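Local coordinates for aldehyde dehydrogenase (Listeria monocytogenes, PDB 3K9D), which probably oxidises an aldehyde or oxo group of its substrate, passing the electrons to NAD or NADP, at residues Leu17-Ser20 / Ala21-Gln25; Val125-Lys128 / Thr129-Ile133. All blocks are in the same frame, centred on the assembly; numbering follows the deposited sequence.

Interaction 1. Residues Leu17-Ser20 / Ala21-Gln25; sequences LIES and ANKAQ
A21 and L17 meet on the buried flank of helix 6-28, where the CB of A21 rests 3.3 Å from the O of L17 and the A21 amide binds that same carbonyl. One turn on, A24 repeats the arrangement with S20, its CB again 3.3 Å from the S20 O. Both alanines are buried, A24 touching S138, P168 and A171. The outward flank is looser. E19 and K23 run alongside each other one turn apart, yet their side chains approach no closer than 4.2 Å, from CG of E19 to CE of K23. The extended chain of E19 and the bend of K23 at chi3 (-144°) leave OE1 of E19 and NZ of K23 4.3 Å apart, beyond a salt bridge, so any attraction is probably weak. Most of the lysine's contact is instead made with backbone, its CG lying 3.6 Å from the O of E19. Inward, L17 and A21 pack on V140 of strand 138-143, and A21 also touches V111 of strand 102-116. A hydrogen bond from S138 OG to A21 O ties the helix to strand 138-143, while strand 102-116 is met through side-chain packing.

Interaction 2. Residues Val125-Lys128 / Thr129-Ile133; sequences VIYK and TLISI
T129 and V125 are joined twice at one carbonyl. The T129 amide and its OG1 both donate to the O of V125, OG1 at 2.8 Å, and they reach it from opposite faces of the carbonyl plane, the hydroxyl standing above that plane. With OG1 set beside its own backbone N (chi1 -64°), the hydroxyl folds back onto the preceding turn. S132 does the same to K128: its OG lies 2.8 Å from the K128 O, on the other face from the S132 amide. Each hydroxyl thus spends its proton on a carbonyl of the preceding turn, and each of these carbonyls takes two donors. On another side, the CG2 of I126 lies alongside the CD1 of L130 at 3.9 Å. I131 reaches back to Y127, placing its CD1 3.6 Å from the ring carbon CZ in an oblique approach; chi1 of 66° puts its CG1 between the backbone N and carbonyl carbon, close to the Y127 O at 3.4 Å.

Further out, Y127 OH is hydrogen-bonded to the O of I434, which fixes the far end of the ring, while V81 of helix 67-85 touches both Y127 and I131. The extended K128 chain carries NZ to the OG1 of T198. V125 and T129 pack on F141 of strand 138-143 and also touch helix 148-164. Helix 121-134, buried over these residues, is the crossover of the beta-alpha-beta unit between strands 102-116 and 138-143, a connection consistent with the Rossmann-like cofactor-binding domain of aldehyde dehydrogenases.

Interactions 1 and 2 lie in separate helices; the contact centres are about 16 Å apart, and their nearest atoms remain about 7 Å from each other. What connects them is the mixed sheet. Strand 138-143 receives side chains from both: V140 and S138 face helix 6-28, whereas I139 and F141 face helix 121-134, an alternation that places the two helices against opposite faces of this strand. Interaction 2 is wholly buried, its centre about 13 Å from the centre of the chain, while interaction 1 is only partly buried, its centre about 26 Å from that point. Both contacts are packing within what is probably the cofactor-binding domain.

Interaction 1. Residues Leu17-Ser20 / Ala21-Gln25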
loop_
_atom_site.group_PDB
_atom_site.type_symbol
_atom_site.label_atom_id
_atom_site.label_comp_id
_atom_site.label_asym_id
_atom_site.label_seq_id
_atom_site.Cartn_x
_atom_site.Cartn_y
_atom_site.Cartn_z
ATOM N N LEU A 17 -2.046 -6.573 -24.527
ATOM C CA LEU A 17 -2.853 -7.069 -23.411
ATOM C C LEU A 17 -3.233 -5.999 -22.382
ATOM O O LEU A 17 -4.368 -5.952 -21.929
ATOM C CB LEU A 17 -2.126 -8.241 -22.719
ATOM C CG LEU A 17 -1.985 -9.540 -23.529
ATOM C CD1 LEU A 17 -1.106 -10.538 -22.795
ATOM C CD2 LEU A 17 -3.330 -10.145 -23.837
ATOM N N ILE A 18 -2.278 -5.147 -22.016
ATOM C CA ILE A 18 -2.544 -4.019 -21.120
ATOM C C ILE A 18 -3.527 -3.001 -21.749
ATOM O O ILE A 18 -4.478 -2.564 -21.094
ATOM C CB ILE A 18 -1.217 -3.349 -20.668
ATOM C CG1 ILE A 18 -0.510 -4.232 -19.642
ATOM C CG2 ILE A 18 -1.454 -1.950 -20.085
ATOM C CD1 ILE A 18 0.921 -3.868 -19.454
ATOM N N GLU A 19 -3.308 -2.693 -23.025
ATOM C CA GLU A 19 -4.169 -1.797 -23.818
ATOM C C GLU A 19 -5.644 -2.242 -23.874
ATOM O O GLU A 19 -6.551 -1.413 -23.731
ATOM C CB GLU A 19 -3.609 -1.686 -25.240
ATOM C CG GLU A 19 -4.193 -0.579 -26.102
ATOM C CD GLU A 19 -3.800 -0.717 -27.567
ATOM O OE1 GLU A 19 -4.013 -1.804 -28.147
ATOM O OE2 GLU A 19 -3.286 0.265 -28.146
ATOM N N SER A 20 -5.863 -3.540 -24.097
ATOM C CA SER A 20 -7.205 -4.128 -24.112
ATOM C C SER A 20 -7.810 -4.113 -22.716
ATOM O O SER A 20 -8.982 -3.794 -22.548
ATOM C CB SER A 20 -7.164 -5.573 -24.626
ATOM O OG SER A 20 -6.904 -5.622 -26.012
ATOM N N ALA A 21 -6.998 -4.461 -21.719
ATOM C CA ALA A 21 -7.440 -4.454 -20.333
ATOM C C ALA A 21 -7.797 -3.049 -19.855
ATOM O O ALA A 21 -8.718 -2.888 -19.059
ATOM C CB ALA A 21 -6.392 -5.081 -19.435
ATOM N N ASN A 22 -7.067 -2.049 -20.357
ATOM C CA ASN A 22 -7.302 -0.638 -20.055
ATOM C C ASN A 22 -8.701 -0.221 -20.505
ATOM O O ASN A 22 -9.508 0.256 -19.694
ATOM C CB ASN A 22 -6.225 0.215 -20.738
ATOM C CG ASN A 22 -6.140 1.613 -20.187
ATOM O OD1 ASN A 22 -6.322 1.842 -18.990
ATOM N ND2 ASN A 22 -5.845 2.564 -21.058
ATOM N N LYS A 23 -8.989 -0.462 -21.785
ATOM C CA LYS A 23 -10.305 -0.186 -22.378
ATOM C C LYS A 23 -11.437 -0.937 -21.679
ATOM O O LYS A 23 -12.479 -0.357 -21.367
ATOM C CB LYS A 23 -10.314 -0.550 -23.869
ATOM C CG LYS A 23 -9.493 0.368 -24.768
ATOM C CD LYS A 23 -9.558 -0.118 -26.203
ATOM C CE LYS A 23 -8.242 0.079 -26.934
ATOM N NZ LYS A 23 -8.152 -0.832 -28.117
ATOM N N ALA A 24 -11.209 -2.222 -21.411
ATOM C CA ALA A 24 -12.222 -3.086 -20.823
ATOM C C ALA A 24 -12.611 -2.649 -19.416
ATOM O O ALA A 24 -13.769 -2.773 -19.032
ATOM C CB ALA A 24 -11.742 -4.544 -20.820
ATOM N N GLN A 25 -11.631 -2.154 -18.658
ATOM C CA GLN A 25 -11.845 -1.699 -17.279
ATOM C C GLN A 25 -12.730 -0.450 -17.258
ATOM O O GLN A 25 -13.589 -0.310 -16.387
ATOM C CB GLN A 25 -10.503 -1.452 -16.579
ATOM C CG GLN A 25 -10.592 -1.190 -15.086
ATOM C CD GLN A 25 -10.910 0.261 -14.784
ATOM O OE1 GLN A 25 -10.456 1.165 -15.488
ATOM N NE2 GLN A 25 -11.731 0.487 -13.764
#

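Interaction 2. Residues Val125-Lys128 / Thr129-Ile133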
loop_
_atom_site.group_PDB
_atom_site.type_symbol
_atom_site.label_atom_id
_atom_site.label_comp_id
_atom_site.label_asym_id
_atom_site.label_seq_id
_atom_site.Cartn_x
_atom_site.Cartn_y
_atom_site.Cartn_z
ATOM N N VAL A 125 -5.071 -18.012 -10.071
ATOM C CA VAL A 125 -5.765 -17.312 -11.161
ATOM C C VAL A 125 -7.238 -17.082 -10.837
ATOM O O VAL A 125 -7.729 -15.956 -10.943
ATOM C CB VAL A 125 -5.630 -18.041 -12.521
ATOM C CG1 VAL A 125 -6.580 -17.432 -13.575
ATOM C CG2 VAL A 125 -4.206 -17.977 -13.024
ATOM N N ILE A 126 -7.928 -18.136 -10.417
ATOM C CA ILE A 126 -9.369 -18.055 -10.127
ATOM C C ILE A 126 -9.615 -16.984 -9.080
ATOM O O ILE A 126 -10.444 -16.108 -9.277
ATOM C CB ILE A 126 -9.955 -19.432 -9.684
ATOM C CG1 ILE A 126 -10.056 -20.367 -10.885
ATOM C CG2 ILE A 126 -11.337 -19.269 -9.052
ATOM C CD1 ILE A 126 -10.153 -21.879 -10.532
ATOM N N TYR A 127 -8.867 -17.070 -7.985
ATOM C CA TYR A 127 -8.990 -16.187 -6.835
ATOM C C TYR A 127 -8.682 -14.718 -7.162
ATOM O O TYR A 127 -9.457 -13.863 -6.798
ATOM C CB TYR A 127 -8.111 -16.711 -5.684
ATOM C CG TYR A 127 -7.469 -15.646 -4.828
ATOM C CD1 TYR A 127 -8.199 -14.973 -3.843
ATOM C CD2 TYR A 127 -6.117 -15.318 -4.992
ATOM C CE1 TYR A 127 -7.594 -13.970 -3.051
ATOM C CE2 TYR A 127 -5.512 -14.322 -4.209
ATOM C CZ TYR A 127 -6.250 -13.664 -3.244
ATOM O OH TYR A 127 -5.639 -12.689 -2.478
ATOM N N LYS A 128 -7.572 -14.458 -7.854
ATOM C CA LYS A 128 -7.160 -13.087 -8.220
ATOM C C LYS A 128 -8.153 -12.438 -9.173
ATOM O O LYS A 128 -8.436 -11.253 -9.050
ATOM C CB LYS A 128 -5.765 -13.060 -8.855
ATOM C CG LYS A 128 -4.631 -13.366 -7.899
ATOM C CD LYS A 128 -3.269 -12.989 -8.496
ATOM C CE LYS A 128 -2.177 -13.065 -7.408
ATOM N NZ LYS A 128 -0.785 -13.049 -7.925
ATOM N N THR A 129 -8.669 -13.234 -10.111
ATOM C CA THR A 129 -9.645 -12.778 -11.083
ATOM C C THR A 129 -10.892 -12.309 -10.347
ATOM O O THR A 129 -11.322 -11.170 -10.520
ATOM C CB THR A 129 -9.999 -13.880 -12.085
ATOM O OG1 THR A 129 -8.846 -14.215 -12.856
ATOM C CG2 THR A 129 -11.105 -13.414 -13.045
ATOM N N LEU A 130 -11.426 -13.181 -9.493
ATOM C CA LEU A 130 -12.628 -12.907 -8.712
ATOM C C LEU A 130 -12.534 -11.635 -7.896
ATOM O O LEU A 130 -13.459 -10.828 -7.913
ATOM C CB LEU A 130 -12.909 -14.063 -7.755
ATOM C CG LEU A 130 -13.589 -15.300 -8.314
ATOM C CD1 LEU A 130 -13.346 -16.436 -7.369
ATOM C CD2 LEU A 130 -15.059 -15.063 -8.511
ATOM N N ILE A 131 -11.421 -11.457 -7.186
ATOM C CA ILE A 131 -11.243 -10.255 -6.358
ATOM C C ILE A 131 -10.976 -8.948 -7.152
ATOM O O ILE A 131 -11.489 -7.891 -6.786
ATOM C CB ILE A 131 -10.238 -10.485 -5.173
ATOM C CG1 ILE A 131 -8.807 -10.748 -5.670
ATOM C CG2 ILE A 131 -10.742 -11.648 -4.286
ATOM C CD1 ILE A 131 -7.759 -10.649 -4.606
ATOM N N SER A 132 -10.208 -9.037 -8.242
ATOM C CA SER A 132 -9.962 -7.886 -9.123
ATOM C C SER A 132 -11.233 -7.421 -9.814
ATOM O O SER A 132 -11.584 -6.241 -9.744
ATOM C CB SER A 132 -8.896 -8.194 -10.176
ATOM O OG SER A 132 -7.680 -8.586 -9.562
ATOM N N ILE A 133 -11.928 -8.356 -10.462
ATOM C CA ILE A 133 -13.203 -8.078 -11.130
ATOM C C ILE A 133 -14.259 -7.554 -10.146
ATOM O O ILE A 133 -14.995 -6.605 -10.470
ATOM C CB ILE A 133 -13.730 -9.323 -11.917
ATOM C CG1 ILE A 133 -12.809 -9.660 -13.104
ATOM C CG2 ILE A 133 -15.168 -9.114 -12.377
ATOM C CD1 ILE A 133 -12.944 -8.727 -14.322
#